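Local coordinates for ABC transporter periplasmic substrate-binding protein (Desulfovibrio alaskensis, PDB 5MY5), which binds tungstate in the periplasm with high selectivity, probably handing it to the membrane part of an ABC transporter for uptake, at residues A[26-31]-A[75-80]; A[101-106]-A[222-227]; A[108-113]-A[208-213]; A[137-142]-A[168-173]; A[197-202]-A[262-267]. The protein carries 2 engineered substitutions. One frame throughout, in Å; residues are numbered along the deposited sequence.

Contact 1: A[26-31]-A[75-80]; sequences PVLMMA and DVDILL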
# COMPACT_ATOMS: atom_id res chain seq x y z
N PRO A 26 27.24 -12.31 0.74
CA PRO A 26 26.81 -10.91 0.59
C PRO A 26 25.45 -10.66 1.23
O PRO A 26 24.55 -11.46 1.10
CB PRO A 26 26.69 -10.72 -0.88
CG PRO A 26 27.16 -11.96 -1.55
CD PRO A 26 27.34 -13.02 -0.56
N VAL A 27 25.31 -9.51 1.89
CA VAL A 27 24.11 -9.12 2.56
C VAL A 27 23.68 -7.76 2.07
O VAL A 27 24.44 -6.79 2.06
CB VAL A 27 24.33 -9.03 4.05
CG1 VAL A 27 23.03 -8.72 4.76
CG2 VAL A 27 24.86 -10.40 4.60
N LEU A 28 22.42 -7.69 1.67
CA LEU A 28 21.80 -6.46 1.22
C LEU A 28 20.83 -6.04 2.30
O LEU A 28 19.93 -6.81 2.68
CB LEU A 28 21.06 -6.75 -0.11
CG LEU A 28 20.18 -5.58 -0.70
CD1 LEU A 28 20.93 -4.30 -1.01
CD2 LEU A 28 19.46 -6.08 -1.92
N MET A 29 20.93 -4.78 2.70
CA MET A 29 20.07 -4.24 3.76
C MET A 29 19.04 -3.29 3.19
O MET A 29 19.37 -2.36 2.51
CB MET A 29 20.89 -3.40 4.76
CG MET A 29 22.03 -4.09 5.48
SD MET A 29 21.61 -5.69 6.22
CE MET A 29 20.69 -5.12 7.61
N MET A 30 17.81 -3.53 3.57
CA MET A 30 16.65 -2.82 3.00
C MET A 30 15.85 -2.18 4.12
O MET A 30 15.68 -2.74 5.13
CB MET A 30 15.75 -3.78 2.24
CG MET A 30 14.36 -3.30 1.92
SD MET A 30 13.33 -4.53 1.07
CE MET A 30 14.10 -4.52 -0.48
N ALA A 31 15.31 -1.02 3.79
CA ALA A 31 14.25 -0.47 4.56
C ALA A 31 13.00 -0.50 3.77
O ALA A 31 12.95 -0.10 2.60
CB ALA A 31 14.56 0.97 4.93
N ASP A 75 21.79 3.98 6.69
CA ASP A 75 21.59 2.78 7.48
C ASP A 75 21.44 1.52 6.57
O ASP A 75 21.53 0.34 7.01
CB ASP A 75 20.38 2.86 8.41
CG ASP A 75 20.49 3.84 9.52
OD1 ASP A 75 21.59 3.88 10.10
OD2 ASP A 75 19.47 4.46 9.94
N VAL A 76 20.93 1.74 5.36
CA VAL A 76 20.50 0.71 4.42
C VAL A 76 20.98 1.00 3.01
O VAL A 76 21.36 2.13 2.65
CB VAL A 76 18.94 0.53 4.44
CG1 VAL A 76 18.41 0.08 5.77
CG2 VAL A 76 18.23 1.79 3.93
N ASP A 77 21.00 -0.03 2.18
CA ASP A 77 21.39 0.04 0.82
C ASP A 77 20.28 0.37 -0.21
O ASP A 77 20.54 0.79 -1.33
CB ASP A 77 21.99 -1.32 0.43
CG ASP A 77 23.11 -1.76 1.38
OD1 ASP A 77 24.10 -0.98 1.54
OD2 ASP A 77 23.02 -2.86 1.98
N ILE A 78 19.05 0.07 0.19
CA ILE A 78 17.89 0.18 -0.75
C ILE A 78 16.62 0.38 0.04
O ILE A 78 16.48 -0.10 1.15
CB ILE A 78 17.83 -1.12 -1.62
CG1 ILE A 78 16.90 -0.90 -2.77
CG2 ILE A 78 17.52 -2.32 -0.78
CD1 ILE A 78 16.97 -2.04 -3.78
N LEU A 79 15.71 1.08 -0.60
CA LEU A 79 14.37 1.27 -0.08
C LEU A 79 13.41 0.46 -0.98
O LEU A 79 13.52 0.46 -2.19
CB LEU A 79 13.95 2.76 -0.19
CG LEU A 79 14.78 3.76 0.54
CD1 LEU A 79 14.09 5.14 0.51
CD2 LEU A 79 15.18 3.38 1.92
N LEU A 80 12.37 -0.03 -0.32
CA LEU A 80 11.18 -0.57 -1.09
C LEU A 80 10.01 0.09 -0.42
O LEU A 80 9.59 -0.28 0.66
CB LEU A 80 11.11 -2.11 -1.00
CG LEU A 80 9.93 -2.73 -1.74
CD1 LEU A 80 9.96 -2.47 -3.24
CD2 LEU A 80 9.94 -4.26 -1.40
O HOH W 1 24.73 -4.43 3.32
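Met30 and Ala31 pair with Ile78 and Leu79 as neighbouring parallel strands, Ala31 N donating to Ile78 O (3.0 Å) and Ala31 O accepting from Leu80 N. Before Ile78 the second chain is not yet a strand, and a side chain replaces the missing backbone partner: Asp77 OD2 accepts from Met29 N at 2.9 Å, on its anti lone pair, while Met29 O receives Asp77 N. With CG anti to its own carbonyl carbon (chi1 -53°), the carboxylate is set beside the first strand, and a water donating to both Val27 O and Asp77 OD2 extends the link back to Val27. OD1 is held by Lys238 N, so an aspartate suits this place by serving two backbones. These are core strands of the periplasmic binding protein fold, in which parallel strands are covered by helices on both faces. On the face of Met30 and Ile78, Met30 CB meets Ile78 CG2 at 3.8 Å; the chain runs straight out to SD, which meets Leu80 CB, and a bend at chi3 lays CE against the same carbon. Phe245 of helix 239-250 covers this layer. Leu28 CD1 rests 3.5 Å from Asp77 CB. On the other face Ala31 is small, and its CB touches both Val76 CG2 and Leu79 CD2, each 3.9 Å away, with Ala67 of helix 64-72 touching Ala31 and Leu68 touching Leu79.

Contact 2: A[101-106]-A[222-227]; sequences QLMYND and NQYSAI
Tyr224 and Met103 carry the close-packed middle of this antiparallel pairing. Met103 CE sits over one face of the Tyr224 ring, 4.2 Å from its centroid, a CH-pi contact, with SD placed obliquely in a Met-aromatic contact. A flexible thioether suits this place: CG lies between the backbone N and carbonyl carbon (chi1 62°), a bend at chi2 turns SD toward Tyr224, and the methyl continues beyond it over the ring. At the ring edge, near its plane, lies Asn105 OD1. That oxygen takes a hydrogen bond from Asn222 ND2 at 2.8 Å, in the carbonyl plane on a lone pair; the two amides run side by side, their planes 17° apart, as suits groups that both donate and accept. Tyr224 O is gripped twice, by Leu102 N (3.0 Å) and Gln223 NE2 (3.0 Å), which arrive from opposite faces of its plane. Around the buried Met103-Tyr224 core the residues are partly exposed: Gln101, Tyr104 and Gln223 on one face, the asparagine pair with its water at the end of the other. In the conformer described, one of two, Gln101 NE2 donates to Ser225 OG at 2.8 Å, whereas Gln223 gives OE1 to Asn272. The water bonds Tyr224 OH, which also pairs with Thr36, and makes a weak bond to Asn105 ND2. Strands 100-112 and 221-228 lie near the middle of the molecule, consistent with the connecting strands between the two lobes of a binding protein. Strand 266-271 flanks strand 100-112, strand 78-81 flanks 221-228, and helix 239-250 covers Leu102 and Ala226.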
# COMPACT_ATOMS: atom_id res chain seq x y z
N GLN A 101 9.76 1.48 -10.65
CA GLN A 101 8.45 0.94 -10.32
C GLN A 101 8.43 -0.53 -10.57
O GLN A 101 9.00 -1.02 -11.58
CB GLN A 101 7.36 1.65 -11.13
CG GLN A 101 6.99 3.01 -10.51
CD GLN A 101 8.00 4.11 -10.80
OE1 GLN A 101 8.21 4.48 -11.97
NE2 GLN A 101 8.57 4.69 -9.76
N LEU A 102 7.79 -1.27 -9.71
CA LEU A 102 7.85 -2.78 -9.66
C LEU A 102 6.47 -3.46 -9.67
O LEU A 102 6.20 -4.38 -10.49
CB LEU A 102 8.76 -3.30 -8.58
CG LEU A 102 10.21 -2.94 -8.70
CD1 LEU A 102 10.97 -3.31 -7.41
CD2 LEU A 102 10.84 -3.70 -9.91
N MET A 103 5.53 -3.03 -8.84
CA MET A 103 4.22 -3.56 -8.72
C MET A 103 3.33 -2.62 -7.92
O MET A 103 3.84 -1.70 -7.33
CB MET A 103 4.19 -4.88 -7.99
CG MET A 103 4.65 -4.93 -6.60
SD MET A 103 6.38 -4.74 -6.18
CE MET A 103 6.29 -5.10 -4.47
N TYR A 104 2.05 -2.87 -7.96
CA TYR A 104 1.16 -2.15 -7.03
C TYR A 104 0.22 -3.09 -6.32
O TYR A 104 -0.21 -4.08 -6.93
CB TYR A 104 0.36 -1.06 -7.73
CG TYR A 104 -0.51 -1.50 -8.94
CD1 TYR A 104 -1.85 -1.81 -8.77
CD2 TYR A 104 -0.02 -1.50 -10.25
CE1 TYR A 104 -2.67 -2.17 -9.82
CE2 TYR A 104 -0.88 -1.78 -11.32
CZ TYR A 104 -2.19 -2.15 -11.06
OH TYR A 104 -3.06 -2.51 -12.05
N ASN A 105 -0.15 -2.82 -5.08
CA ASN A 105 -1.36 -3.35 -4.48
C ASN A 105 -2.42 -2.21 -4.53
O ASN A 105 -2.24 -1.26 -5.27
CB ASN A 105 -1.15 -4.02 -3.12
CG ASN A 105 -0.46 -3.12 -2.09
OD1 ASN A 105 -0.19 -1.96 -2.38
ND2 ASN A 105 -0.12 -3.66 -0.91
N ASP A 106 -3.56 -2.48 -3.99
CA ASP A 106 -4.60 -1.50 -4.15
C ASP A 106 -5.48 -1.37 -2.95
O ASP A 106 -5.50 -2.16 -2.05
CB ASP A 106 -5.43 -1.73 -5.43
CG ASP A 106 -6.27 -3.00 -5.37
OD1 ASP A 106 -6.05 -3.93 -4.56
OD2 ASP A 106 -7.19 -3.12 -6.24
N ASN A 222 -1.68 1.46 -5.25
CA ASN A 222 -0.62 1.73 -4.29
C ASN A 222 0.68 1.30 -4.95
O ASN A 222 1.11 0.13 -4.73
CB ASN A 222 -0.92 1.03 -3.00
CG ASN A 222 0.05 1.42 -1.84
OD1 ASN A 222 0.37 2.59 -1.68
ND2 ASN A 222 0.50 0.43 -1.04
N GLN A 223 1.31 2.20 -5.68
CA GLN A 223 2.48 1.91 -6.51
C GLN A 223 3.72 1.70 -5.57
O GLN A 223 4.11 2.59 -4.81
CB GLN A 223 2.80 3.00 -7.47
CG GLN A 223 3.95 2.67 -8.39
CD GLN A 223 3.67 1.50 -9.29
OE1 GLN A 223 2.66 1.49 -10.04
NE2 GLN A 223 4.55 0.51 -9.29
N TYR A 224 4.39 0.53 -5.73
CA TYR A 224 5.69 0.28 -5.15
C TYR A 224 6.84 0.60 -6.06
O TYR A 224 6.77 0.24 -7.30
CB TYR A 224 5.85 -1.19 -4.81
CG TYR A 224 5.28 -1.52 -3.52
CD1 TYR A 224 3.91 -1.67 -3.37
CD2 TYR A 224 6.08 -1.68 -2.42
CE1 TYR A 224 3.35 -1.98 -2.13
CE2 TYR A 224 5.56 -1.98 -1.18
CZ TYR A 224 4.18 -2.15 -1.03
OH TYR A 224 3.68 -2.45 0.20
N SER A 225 7.91 1.18 -5.49
CA SER A 225 9.17 1.36 -6.19
C SER A 225 10.33 0.93 -5.32
O SER A 225 10.28 1.07 -4.09
CB SER A 225 9.34 2.79 -6.59
OG SER A 225 8.25 3.17 -7.41
N ALA A 226 11.40 0.50 -5.99
CA ALA A 226 12.67 0.31 -5.32
C ALA A 226 13.56 1.49 -5.60
O ALA A 226 13.52 2.06 -6.74
CB ALA A 226 13.37 -0.98 -5.77
N ILE A 227 14.34 1.88 -4.60
CA ILE A 227 15.28 3.02 -4.77
C ILE A 227 16.58 2.67 -4.09
O ILE A 227 16.69 2.65 -2.87
CB ILE A 227 14.70 4.28 -4.05
CG1 ILE A 227 13.31 4.62 -4.56
CG2 ILE A 227 15.64 5.45 -4.33
CD1 ILE A 227 12.53 5.63 -3.69
O HOH W 2 1.33 -1.56 1.29

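Contact 3: A[108-113]-A[208-213]; sequences VIIGPA and PPLKIL
The far end of the long strand 100-112 joins strand 210-214 here as an antiparallel pair in the mixed sheet of one lobe of the binding protein, with Gly111 and Lys211 as its hydrogen-bonded pair. Gly111 N donates to Lys211 O at 3.0 Å, and Lys211 N returns a bond to Gly111 O at 2.8 Å. Leu213 N to Ile109 O and Ala113 N to Pro209 O extend the pairing on either side of it. Glycine suits position 111 because Leu213 CD1 comes within 3.6 Å of its CA, filling the place a side chain would take. Pro112, lacking an N-H, fits at a non-hydrogen-bonded position, where Leu210 CD2 lies 3.5 Å from its N and the two side chains run side by side. Ile110 crosses Leu210 at about a right angle, CD1 meeting CD1 at 3.8 Å, and Ile110 CG2 packs on Ile212. The branched Ile212 also touches Val108, its CG2 lying 4.0 Å from Val108 CB. Lys211 serves with both its chain and its amine: its aliphatic CG rests 3.7 Å from Ala113 CB at the surface, the chain bends at chi2 and then runs extended, and its NZ donates to Pro208 O, with Asn207 OD1 as a further partner. Strand 189-193 borders strand 100-112, Thr190 and Thr192 touching Ile110. Helix 176-186 covers Leu210, and Tyr197 of helix 194-203 bonds Leu210 O.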
# COMPACT_ATOMS: atom_id res chain seq x y z
N VAL A 108 -9.63 -0.45 -1.74
CA VAL A 108 -11.06 -0.68 -2.15
C VAL A 108 -11.99 0.05 -1.21
O VAL A 108 -11.65 0.31 -0.03
CB VAL A 108 -11.37 -2.18 -2.25
CG1 VAL A 108 -10.49 -2.90 -3.33
CG2 VAL A 108 -11.24 -2.82 -0.98
N ILE A 109 -13.19 0.39 -1.70
CA ILE A 109 -14.25 0.86 -0.78
C ILE A 109 -15.21 -0.27 -0.55
O ILE A 109 -15.66 -0.90 -1.54
CB ILE A 109 -14.92 2.12 -1.35
CG1 ILE A 109 -13.83 3.22 -1.52
CG2 ILE A 109 -16.06 2.51 -0.45
CD1 ILE A 109 -14.33 4.34 -2.33
N ILE A 110 -15.54 -0.52 0.69
CA ILE A 110 -16.43 -1.63 1.12
C ILE A 110 -17.62 -1.03 1.80
O ILE A 110 -17.60 0.14 2.25
CB ILE A 110 -15.73 -2.67 1.95
CG1 ILE A 110 -15.41 -2.14 3.35
CG2 ILE A 110 -14.50 -3.12 1.22
CD1 ILE A 110 -14.71 -3.08 4.28
N GLY A 111 -18.70 -1.80 1.84
CA GLY A 111 -19.92 -1.35 2.51
C GLY A 111 -20.89 -2.51 2.64
O GLY A 111 -20.58 -3.64 2.13
N PRO A 112 -22.07 -2.28 3.26
CA PRO A 112 -23.02 -3.33 3.34
C PRO A 112 -23.39 -3.92 2.00
O PRO A 112 -23.50 -3.23 0.98
CB PRO A 112 -24.22 -2.68 4.08
CG PRO A 112 -23.65 -1.52 4.77
CD PRO A 112 -22.57 -1.04 3.88
N ALA A 113 -23.61 -5.24 2.00
CA ALA A 113 -24.04 -5.91 0.76
C ALA A 113 -25.27 -5.24 0.13
O ALA A 113 -25.35 -5.13 -1.07
CB ALA A 113 -24.33 -7.41 1.01
N PRO A 208 -18.47 -12.03 5.16
CA PRO A 208 -18.68 -10.84 5.99
C PRO A 208 -19.89 -9.99 5.52
O PRO A 208 -20.25 -10.03 4.34
CB PRO A 208 -17.37 -10.06 5.77
CG PRO A 208 -17.08 -10.38 4.34
CD PRO A 208 -17.37 -11.86 4.21
N PRO A 209 -20.38 -9.09 6.41
CA PRO A 209 -21.45 -8.22 6.00
C PRO A 209 -21.11 -7.09 5.10
O PRO A 209 -21.97 -6.57 4.44
CB PRO A 209 -21.97 -7.66 7.33
CG PRO A 209 -20.79 -7.76 8.28
CD PRO A 209 -20.10 -9.03 7.83
N LEU A 210 -19.82 -6.73 5.03
CA LEU A 210 -19.32 -5.69 4.17
C LEU A 210 -18.62 -6.36 3.00
O LEU A 210 -17.86 -7.28 3.20
CB LEU A 210 -18.29 -4.83 4.91
CG LEU A 210 -18.76 -4.13 6.17
CD1 LEU A 210 -17.57 -3.47 6.82
CD2 LEU A 210 -19.95 -3.17 5.89
N LYS A 211 -18.98 -5.90 1.84
CA LYS A 211 -18.50 -6.44 0.53
C LYS A 211 -17.69 -5.37 -0.18
O LYS A 211 -17.88 -4.14 0.08
CB LYS A 211 -19.75 -6.85 -0.29
CG LYS A 211 -20.69 -7.75 0.48
CD LYS A 211 -20.08 -9.09 0.84
CE LYS A 211 -21.13 -10.03 1.46
NZ LYS A 211 -20.56 -11.30 2.04
N ILE A 212 -16.83 -5.73 -1.11
CA ILE A 212 -16.16 -4.80 -1.94
C ILE A 212 -17.14 -4.21 -2.92
O ILE A 212 -17.80 -4.98 -3.67
CB ILE A 212 -14.93 -5.36 -2.72
CG1 ILE A 212 -13.86 -5.86 -1.71
CG2 ILE A 212 -14.44 -4.36 -3.73
CD1 ILE A 212 -12.76 -6.63 -2.44
N LEU A 213 -17.31 -2.91 -2.88
CA LEU A 213 -18.26 -2.20 -3.73
C LEU A 213 -17.64 -1.28 -4.73
O LEU A 213 -18.23 -1.03 -5.77
CB LEU A 213 -19.28 -1.49 -2.84
CG LEU A 213 -20.15 -2.27 -1.91
CD1 LEU A 213 -20.99 -1.47 -0.93
CD2 LEU A 213 -21.07 -3.18 -2.80

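Contact 4: A[137-142]-A[168-173]; sequences VFVSRG and WYVQTG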
# COMPACT_ATOMS: atom_id res chain seq x y z
N VAL A 137 -23.14 6.81 6.11
CA VAL A 137 -22.04 6.66 7.06
C VAL A 137 -20.80 6.27 6.33
O VAL A 137 -20.83 5.34 5.52
CB VAL A 137 -22.30 5.65 8.16
CG1 VAL A 137 -21.04 5.41 9.00
CG2 VAL A 137 -23.42 6.14 9.08
N PHE A 138 -19.74 6.98 6.58
CA PHE A 138 -18.41 6.72 5.95
C PHE A 138 -17.39 6.76 7.11
O PHE A 138 -17.31 7.76 7.85
CB PHE A 138 -18.00 7.72 4.91
CG PHE A 138 -16.71 7.35 4.22
CD1 PHE A 138 -15.49 7.69 4.83
CD2 PHE A 138 -16.66 6.56 3.05
CE1 PHE A 138 -14.28 7.32 4.28
CE2 PHE A 138 -15.45 6.19 2.50
CZ PHE A 138 -14.29 6.53 3.09
N VAL A 139 -16.57 5.73 7.23
CA VAL A 139 -15.66 5.59 8.33
C VAL A 139 -14.21 5.75 7.88
O VAL A 139 -13.69 5.03 7.06
CB VAL A 139 -15.83 4.23 9.03
CG1 VAL A 139 -15.05 4.22 10.27
CG2 VAL A 139 -17.29 3.90 9.34
N SER A 140 -13.58 6.80 8.40
CA SER A 140 -12.16 7.14 8.22
C SER A 140 -11.30 6.54 9.36
O SER A 140 -11.75 6.61 10.55
CB SER A 140 -11.98 8.71 8.25
OG SER A 140 -10.68 9.14 8.14
N ARG A 141 -10.09 6.17 9.03
CA ARG A 141 -9.06 5.81 10.03
C ARG A 141 -8.81 6.99 11.02
O ARG A 141 -8.61 6.73 12.21
CB ARG A 141 -7.77 5.44 9.36
CG ARG A 141 -7.78 4.16 8.51
CD ARG A 141 -7.70 2.95 9.39
NE ARG A 141 -6.39 2.92 10.06
CZ ARG A 141 -5.27 2.47 9.58
NH1 ARG A 141 -5.17 1.83 8.42
NH2 ARG A 141 -4.16 2.58 10.32
N GLY A 142 -8.84 8.25 10.54
CA GLY A 142 -8.54 9.43 11.41
C GLY A 142 -7.26 9.34 12.23
O GLY A 142 -7.23 9.88 13.31
N TRP A 168 -22.09 12.34 9.40
CA TRP A 168 -22.08 10.99 8.81
C TRP A 168 -20.63 10.47 8.65
O TRP A 168 -20.47 9.28 8.42
CB TRP A 168 -22.86 10.88 7.48
CG TRP A 168 -22.49 11.87 6.50
CD1 TRP A 168 -23.13 13.08 6.26
CD2 TRP A 168 -21.38 11.85 5.57
NE1 TRP A 168 -22.49 13.79 5.34
CE2 TRP A 168 -21.41 13.07 4.86
CE3 TRP A 168 -20.29 10.94 5.29
CZ2 TRP A 168 -20.52 13.40 3.94
CZ3 TRP A 168 -19.40 11.26 4.28
CH2 TRP A 168 -19.50 12.48 3.59
N TYR A 169 -19.66 11.33 8.72
CA TYR A 169 -18.28 11.05 8.56
C TYR A 169 -17.58 10.73 9.86
O TYR A 169 -17.54 11.63 10.75
CB TYR A 169 -17.57 12.22 7.91
CG TYR A 169 -16.10 12.01 7.47
CD1 TYR A 169 -15.78 11.22 6.34
CD2 TYR A 169 -15.07 12.55 8.15
CE1 TYR A 169 -14.48 11.08 5.94
CE2 TYR A 169 -13.77 12.41 7.76
CZ TYR A 169 -13.44 11.63 6.62
OH TYR A 169 -12.17 11.55 6.20
N VAL A 170 -17.25 9.48 10.07
CA VAL A 170 -16.75 8.93 11.38
C VAL A 170 -15.24 8.80 11.27
O VAL A 170 -14.70 8.28 10.30
CB VAL A 170 -17.41 7.56 11.61
CG1 VAL A 170 -16.81 6.93 12.86
CG2 VAL A 170 -18.91 7.62 11.68
N GLN A 171 -14.52 9.30 12.26
CA GLN A 171 -13.05 9.18 12.35
C GLN A 171 -12.72 8.32 13.59
O GLN A 171 -13.01 8.70 14.71
CB GLN A 171 -12.41 10.55 12.47
CG GLN A 171 -12.65 11.41 11.24
CD GLN A 171 -12.04 12.79 11.29
OE1 GLN A 171 -12.51 13.56 12.08
NE2 GLN A 171 -11.02 13.07 10.51
N THR A 172 -12.26 7.10 13.38
CA THR A 172 -12.07 6.19 14.50
C THR A 172 -10.87 6.52 15.38
O THR A 172 -10.87 6.16 16.55
CB THR A 172 -11.95 4.73 13.98
OG1 THR A 172 -10.81 4.61 13.20
CG2 THR A 172 -13.23 4.36 13.19
N GLY A 173 -9.82 6.98 14.76
CA GLY A 173 -8.53 7.09 15.37
C GLY A 173 -7.90 5.73 15.61
O GLY A 173 -6.94 5.63 16.37
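Phe138 and Tyr169 set their rings rim to rim, neither over the other's face: the planes are 6° apart, the centroids 6.0 Å, and Phe138 CD1 touches Tyr169 CE1 at 3.7 Å. With CG anti to the backbone N in both (chi1 -176° and -171°), the two side chains leave neighbouring parallel strands side by side, pointing the same way. Phe138 CB meets the edge of the Trp168 indole in its plane, and Tyr169 CB lies over one indole face, toward the rim. Phe138 and Tyr169 thus occupy the face that also carries Ser140, with Trp168 at its end. The hydroxyls share Glu151, Tyr169 OH bonding OE2 and Ser140 OG bonding OE1; Ser140 OG also accepts from Gly142 N, an ST turn. On the opposite face Val139 packs on Val170, and Val139 CG1 presses on Thr172 CG2 at 3.4 Å, tighter than usual. The parallel backbones bond in order, Val170 N to Phe138 O at 2.8 Å and Ser140 N to Val170 O at 2.7 Å. Strands 138-140 and 169-171, with helix 146-155, form a beta-alpha-beta unit. That helix and helix 124-133 cover Phe138, helix 176-186 covers Val139, and strand 189-193 flanks strand 138-140.

Contact 5: A[197-202]-A[262-267]; sequences YIKYEA and KLMGKA
Ile198 projects from helix 194-203 onto the type I' turn running from Leu263 to Lys266, and its two branches divide the work. CG2, anti to the backbone N, meets Leu263 CD2 and Met264 CB, each at 4.0 Å. CD1 instead reaches Lys266 CB at 3.9 Å, so a beta-branched residue suits a place that must touch both arms of the hairpin. Met264, extended beyond CG, reaches the helix with its thioether: SD comes within 3.7 Å of CB of the small Ala202, and CE lies against Lys199 CG. Lys199 crosses Leu263 and Met264 at about a right angle to each, its aliphatic chain serving as the apolar surface, with CE 3.7 Å from Leu263 CD1. The tight turn, with Gly265 at its corner, presents Leu263, Met264 and Lys266 to the helix. Glu201 and Lys266, both extended beyond CG, also cross at about a right angle and meet through their charged ends. Lys266 NZ donates to Glu201 OE1 at 2.8 Å from the syn side, 33° out of the carboxylate plane, and weakly to OE2. The hairpin leads into strand 266-271, which pairs with strand 100-112; the helix's other side packs on helix 176-186 through Tyr200. The hairpin thus packs through one buried isoleucine and flexible chains that are partly or fully exposed, with a surface salt bridge whose strength would probably depend on ionic conditions.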
# COMPACT_ATOMS: atom_id res chain seq x y z
N TYR A 197 -8.82 -6.31 3.93
CA TYR A 197 -10.11 -6.85 3.56
C TYR A 197 -10.10 -8.42 3.43
O TYR A 197 -10.98 -9.08 4.00
CB TYR A 197 -10.73 -6.24 2.33
CG TYR A 197 -12.11 -6.77 2.15
CD1 TYR A 197 -13.11 -6.35 3.00
CD2 TYR A 197 -12.42 -7.71 1.12
CE1 TYR A 197 -14.40 -6.88 2.86
CE2 TYR A 197 -13.67 -8.27 1.03
CZ TYR A 197 -14.63 -7.85 1.87
OH TYR A 197 -15.89 -8.32 1.69
N ILE A 198 -9.16 -8.89 2.64
CA ILE A 198 -9.01 -10.36 2.48
C ILE A 198 -8.95 -11.05 3.87
O ILE A 198 -9.63 -12.10 4.12
CB ILE A 198 -7.81 -10.65 1.56
CG1 ILE A 198 -8.08 -10.27 0.13
CG2 ILE A 198 -7.41 -12.15 1.75
CD1 ILE A 198 -6.83 -10.19 -0.67
N LYS A 199 -8.14 -10.56 4.81
CA LYS A 199 -8.03 -11.20 6.13
C LYS A 199 -9.34 -11.09 6.88
O LYS A 199 -9.78 -12.06 7.55
CB LYS A 199 -6.84 -10.58 6.94
CG LYS A 199 -5.49 -10.92 6.29
CD LYS A 199 -4.27 -10.28 6.97
CE LYS A 199 -2.97 -10.83 6.33
NZ LYS A 199 -1.71 -9.99 6.55
N TYR A 200 -9.97 -9.93 6.83
CA TYR A 200 -11.26 -9.75 7.51
C TYR A 200 -12.40 -10.70 6.90
O TYR A 200 -13.16 -11.33 7.64
CB TYR A 200 -11.69 -8.25 7.30
CG TYR A 200 -13.15 -7.96 7.53
CD1 TYR A 200 -13.64 -7.97 8.82
CD2 TYR A 200 -14.04 -7.64 6.47
CE1 TYR A 200 -14.99 -7.78 9.09
CE2 TYR A 200 -15.36 -7.36 6.73
CZ TYR A 200 -15.81 -7.42 8.02
OH TYR A 200 -17.18 -7.15 8.09
N GLU A 201 -12.47 -10.78 5.59
CA GLU A 201 -13.44 -11.62 4.88
C GLU A 201 -13.22 -13.11 5.32
O GLU A 201 -14.20 -13.81 5.63
CB GLU A 201 -13.12 -11.49 3.40
CG GLU A 201 -13.99 -12.35 2.50
CD GLU A 201 -13.58 -12.31 1.05
OE1 GLU A 201 -12.39 -12.35 0.69
OE2 GLU A 201 -14.46 -12.18 0.20
N ALA A 202 -11.98 -13.53 5.44
CA ALA A 202 -11.66 -14.91 5.94
C ALA A 202 -12.01 -15.15 7.41
O ALA A 202 -12.51 -16.20 7.75
CB ALA A 202 -10.18 -15.25 5.64
N LYS A 262 -0.21 -14.95 -3.56
CA LYS A 262 -1.57 -14.99 -2.95
C LYS A 262 -1.55 -14.76 -1.51
O LYS A 262 -0.70 -15.26 -0.78
CB LYS A 262 -2.19 -16.42 -3.08
CG LYS A 262 -2.14 -17.00 -4.46
CD LYS A 262 -3.21 -16.42 -5.30
CE LYS A 262 -3.06 -16.94 -6.75
NZ LYS A 262 -3.86 -16.12 -7.58
N LEU A 263 -2.54 -14.02 -1.03
CA LEU A 263 -2.85 -13.92 0.36
C LEU A 263 -4.15 -14.63 0.63
O LEU A 263 -5.13 -14.30 -0.02
CB LEU A 263 -2.98 -12.39 0.71
CG LEU A 263 -3.32 -12.15 2.17
CD1 LEU A 263 -2.21 -12.59 3.11
CD2 LEU A 263 -3.74 -10.68 2.50
N MET A 264 -4.11 -15.67 1.46
CA MET A 264 -5.26 -16.54 1.70
C MET A 264 -5.93 -16.91 0.39
O MET A 264 -7.14 -16.83 0.21
CB MET A 264 -6.23 -15.91 2.66
CG MET A 264 -5.55 -15.72 3.98
SD MET A 264 -6.55 -14.85 5.17
CE MET A 264 -5.28 -14.74 6.41
N GLY A 265 -5.13 -17.28 -0.60
CA GLY A 265 -5.64 -17.71 -1.87
C GLY A 265 -6.07 -16.72 -2.92
O GLY A 265 -6.52 -17.04 -4.02
N LYS A 266 -5.89 -15.43 -2.58
CA LYS A 266 -6.36 -14.34 -3.41
C LYS A 266 -5.23 -13.44 -3.87
O LYS A 266 -4.26 -13.19 -3.15
CB LYS A 266 -7.37 -13.56 -2.57
CG LYS A 266 -8.67 -14.35 -2.42
CD LYS A 266 -9.90 -13.60 -2.08
CE LYS A 266 -11.10 -14.52 -1.96
NZ LYS A 266 -12.33 -13.70 -1.81
N ALA A 267 -5.38 -12.86 -5.03
CA ALA A 267 -4.36 -11.99 -5.66
C ALA A 267 -4.23 -10.67 -4.85
O ALA A 267 -5.25 -10.20 -4.27
CB ALA A 267 -4.76 -11.61 -7.08

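Contact 1 is the buried one, contact 5 lies at the surface, and contacts 2, 3 and 4 are partly buried. Contacts 1 and 2 meet where strands 78-81 and 221-228 adjoin, Leu79 O probably bonding Ile227 N. Contacts 2 and 3 use successive parts of strand 100-112, with centres about 25 Å apart, so one strand serves two regions. Contacts 1 and 4, parallel pairings on opposite sides of the chain's centre, differ in filling: mainly aliphatic in one, aromatic in the other. Amides and a tyrosine near the middle mark contact 2. Contact 5 alone joins a helix to a hairpin by salt bridge, and it touches contact 3 through Tyr197 and Tyr200.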